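Local coordinates for protein glucosamine-6-phosphate deaminase (Thermotoga maritima, PDB 1J5X) that is a two-domain alpha/beta protein of the SIS-domain family, at residues Lys18-Gln23 and Ala315-Tyr320. Sequence-based numbering, arbitrary orientation.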
ATOM      1  N   LYS A  18     -10.457 -14.069   3.818  1.00 23.52           N
ATOM      2  CA  LYS A  18     -10.132 -14.868   2.635  1.00 24.39           C
ATOM      3  C   LYS A  18      -9.220 -14.114   1.656  1.00 24.51           C
ATOM      4  O   LYS A  18      -8.225 -14.649   1.136  1.00 21.88           O
ATOM      5  CB  LYS A  18     -11.393 -15.296   1.886  1.00 29.30           C
ATOM      6  CG  LYS A  18     -11.131 -16.094   0.595  1.00 28.41           C
ATOM      7  CD  LYS A  18     -11.118 -15.264  -0.663  1.00 35.54           C
ATOM      8  CE  LYS A  18     -10.952 -16.146  -1.906  1.00 35.32           C
ATOM      9  NZ  LYS A  18     -10.741 -15.379  -3.154  1.00 30.36           N
ATOM     10  N   GLU A  19      -9.589 -12.872   1.384  1.00 21.42           N
ATOM     11  CA  GLU A  19      -8.793 -12.080   0.470  1.00 22.12           C
ATOM     12  C   GLU A  19      -7.410 -11.716   1.092  1.00 21.86           C
ATOM     13  O   GLU A  19      -6.435 -11.633   0.391  1.00 26.03           O
ATOM     14  CB  GLU A  19      -9.639 -10.866   0.073  1.00 23.06           C
ATOM     15  CG  GLU A  19     -10.842 -11.421  -0.759  1.00 24.52           C
ATOM     16  CD  GLU A  19     -11.884 -10.402  -1.231  1.00 21.79           C
ATOM     17  OE1 GLU A  19     -11.936  -9.301  -0.690  1.00 22.01           O
ATOM     18  OE2 GLU A  19     -12.645 -10.749  -2.134  1.00 25.12           O
ATOM     19  N   ILE A  20      -7.304 -11.510   2.381  1.00 23.32           N
ATOM     20  CA  ILE A  20      -5.950 -11.272   2.967  1.00 24.36           C
ATOM     21  C   ILE A  20      -5.123 -12.567   2.721  1.00 27.36           C
ATOM     22  O   ILE A  20      -3.963 -12.560   2.230  1.00 24.38           O
ATOM     23  CB  ILE A  20      -6.048 -11.019   4.482  1.00 23.66           C
ATOM     24  CG1 ILE A  20      -6.830  -9.729   4.719  1.00 22.42           C
ATOM     25  CG2 ILE A  20      -4.656 -10.960   5.120  1.00 25.46           C
ATOM     26  CD1 ILE A  20      -6.920  -9.394   6.213  1.00 21.83           C
ATOM     27  N   THR A  21      -5.744 -13.694   3.056  1.00 24.25           N
ATOM     28  CA  THR A  21      -5.090 -14.998   2.909  1.00 25.98           C
ATOM     29  C   THR A  21      -4.706 -15.328   1.475  1.00 23.82           C
ATOM     30  O   THR A  21      -3.762 -16.088   1.241  1.00 24.31           O
ATOM     31  CB  THR A  21      -5.995 -16.118   3.510  1.00 25.60           C
ATOM     32  OG1 THR A  21      -6.234 -15.773   4.863  1.00 25.99           O
ATOM     33  CG2 THR A  21      -5.254 -17.485   3.498  1.00 29.08           C
ATOM     34  N   ASP A  22      -5.386 -14.709   0.516  1.00 23.04           N
ATOM     35  CA  ASP A  22      -5.071 -14.947  -0.873  1.00 22.18           C
ATOM     36  C   ASP A  22      -3.635 -14.449  -1.214  1.00 22.82           C
ATOM     37  O   ASP A  22      -3.107 -14.819  -2.246  1.00 23.50           O
ATOM     38  CB  ASP A  22      -6.034 -14.238  -1.816  1.00 24.71           C
ATOM     39  CG  ASP A  22      -7.388 -14.970  -1.960  1.00 32.17           C
ATOM     40  OD1 ASP A  22      -7.433 -16.182  -1.598  1.00 28.56           O
ATOM     41  OD2 ASP A  22      -8.361 -14.327  -2.467  1.00 31.18           O
ATOM     42  N   GLN A  23      -3.066 -13.604  -0.368  1.00 21.66           N
ATOM     43  CA  GLN A  23      -1.716 -13.116  -0.644  1.00 24.13           C
ATOM     44  C   GLN A  23      -0.763 -14.284  -0.387  1.00 25.36           C
ATOM     45  O   GLN A  23       0.400 -14.269  -0.787  1.00 25.47           O
ATOM     46  CB  GLN A  23      -1.404 -11.907   0.237  1.00 22.50           C
ATOM     47  CG  GLN A  23      -2.071 -10.660  -0.354  1.00 21.12           C
ATOM     48  CD  GLN A  23      -2.414  -9.626   0.690  1.00 24.32           C
ATOM     49  OE1 GLN A  23      -1.993  -8.412   0.434  1.00 20.66           O
ATOM     50  NE2 GLN A  23      -3.075  -9.917   1.721  1.00 27.67           N
ATOM     51  N   ALA A 315       0.187  -5.527   8.689  1.00 19.42           N
ATOM     52  CA  ALA A 315      -0.850  -4.601   9.180  1.00 19.14           C
ATOM     53  C   ALA A 315      -2.271  -5.061   8.833  1.00 20.75           C
ATOM     54  O   ALA A 315      -3.195  -4.820   9.618  1.00 20.45           O
ATOM     55  CB  ALA A 315      -0.575  -3.138   8.612  1.00 20.23           C
ATOM     56  N   GLN A 316      -2.467  -5.735   7.702  1.00 18.26           N
ATOM     57  CA  GLN A 316      -3.808  -6.261   7.364  1.00 20.69           C
ATOM     58  C   GLN A 316      -4.173  -7.347   8.407  1.00 23.63           C
ATOM     59  O   GLN A 316      -5.312  -7.474   8.788  1.00 21.68           O
ATOM     60  CB  GLN A 316      -3.802  -6.954   6.028  1.00 21.03           C
ATOM     61  CG  GLN A 316      -3.558  -6.061   4.805  1.00 23.45           C
ATOM     62  CD  GLN A 316      -3.341  -6.900   3.552  1.00 26.34           C
ATOM     63  OE1 GLN A 316      -3.974  -7.900   3.382  1.00 25.85           O
ATOM     64  NE2 GLN A 316      -2.444  -6.479   2.664  1.00 27.69           N
ATOM     65  N   ILE A 317      -3.184  -8.161   8.797  1.00 22.37           N
ATOM     66  CA  ILE A 317      -3.409  -9.203   9.801  1.00 23.29           C
ATOM     67  C   ILE A 317      -3.644  -8.558  11.177  1.00 24.82           C
ATOM     68  O   ILE A 317      -4.499  -9.020  11.945  1.00 24.68           O
ATOM     69  CB  ILE A 317      -2.188 -10.222   9.827  1.00 22.85           C
ATOM     70  CG1 ILE A 317      -2.192 -11.026   8.540  1.00 20.73           C
ATOM     71  CG2 ILE A 317      -2.232 -11.127  11.090  1.00 24.55           C
ATOM     72  CD1 ILE A 317      -0.909 -11.948   8.361  1.00 23.57           C
ATOM     73  N   LEU A 318      -2.911  -7.497  11.486  1.00 21.43           N
ATOM     74  CA  LEU A 318      -3.114  -6.798  12.741  1.00 25.05           C
ATOM     75  C   LEU A 318      -4.547  -6.257  12.736  1.00 25.74           C
ATOM     76  O   LEU A 318      -5.295  -6.435  13.713  1.00 23.78           O
ATOM     77  CB  LEU A 318      -2.142  -5.628  12.875  1.00 23.32           C
ATOM     78  CG  LEU A 318      -2.369  -4.754  14.124  1.00 24.21           C
ATOM     79  CD1 LEU A 318      -2.125  -5.556  15.464  1.00 23.90           C
ATOM     80  CD2 LEU A 318      -1.379  -3.620  14.064  1.00 22.89           C
ATOM     81  N   GLY A 319      -4.946  -5.656  11.617  1.00 24.42           N
ATOM     82  CA  GLY A 319      -6.279  -5.066  11.576  1.00 27.22           C
ATOM     83  C   GLY A 319      -7.337  -6.134  11.825  1.00 27.78           C
ATOM     84  O   GLY A 319      -8.300  -5.935  12.616  1.00 25.63           O
ATOM     85  N   TYR A 320      -7.181  -7.255  11.126  1.00 25.34           N
ATOM     86  CA  TYR A 320      -8.148  -8.348  11.246  1.00 26.50           C
ATOM     87  C   TYR A 320      -8.209  -8.879  12.684  1.00 29.26           C
ATOM     88  O   TYR A 320      -9.275  -8.936  13.321  1.00 28.38           O
ATOM     89  CB  TYR A 320      -7.797  -9.465  10.295  1.00 28.33           C
ATOM     90  CG  TYR A 320      -8.830 -10.573  10.355  1.00 31.07           C
ATOM     91  CD1 TYR A 320      -8.736 -11.592  11.301  1.00 30.18           C
ATOM     92  CD2 TYR A 320      -9.945 -10.545   9.513  1.00 31.74           C
ATOM     93  CE1 TYR A 320      -9.737 -12.564  11.400  1.00 32.39           C
ATOM     94  CE2 TYR A 320     -10.947 -11.500   9.611  1.00 33.91           C
ATOM     95  CZ  TYR A 320     -10.840 -12.501  10.554  1.00 34.74           C
ATOM     96  OH  TYR A 320     -11.888 -13.429  10.652  1.00 38.52           O
TER
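Gln23 and Gln316 each set CG anti to their own carbonyl carbon (chi1 -79° and -67°) and run extended beyond it, which carries both amides into the gap between two helices, where they meet tip to tip. The fold has two alpha/beta halves, each built on a parallel beta sheet, an arrangement consistent with a double-SIS protein, and here the N-terminal helix 15-25 packs against the late helix 313-326. The two segments run nearly antiparallel, their axes approaching to 10.7 Å, a separation wide enough for two long side chains to bridge.

The two amides pair in both directions, a cyclic arrangement with their planes almost coplanar. Gln316 NE2 gives a hydrogen to Gln23 OE1 at 3.0 Å, in the carbonyl plane and on a lone pair. The return bond, from Gln23 NE2 to Gln316 OE1, is shorter at 2.8 Å, although its donor sits somewhat tilted from the acceptor's carbonyl plane. Ser165 OG is a further hydrogen-bond partner of Gln23 OE1, and Thr312 OG1 of Gln316 NE2. The pair is buried, so these bonds satisfy polar groups inside the protein.

Ile20 lies alongside the Gln316 side chain, the two running antiparallel to each other, with Ile20 CG2 3.6 Å from Gln316 OE1, while Ile20 CD1 reaches on to Tyr320 CB at 4.2 Å. CG2 also touches Ile317 CG1, whose side chain continues onto Ser200, Trp201 and Ile204 of helix 184-205. Met237 of helix 222-238 packs on Ile20 as well.

The backbone of Ile20 decides which way round the amides lie. Its carbonyl can only accept, which calls for the nitrogen of Gln23 there, and the paired bonds pass that choice on to Gln316. Ile20 O takes Gln23 N and also Gln23 NE2, the latter at 2.8 Å in a nearly straight bond (177°).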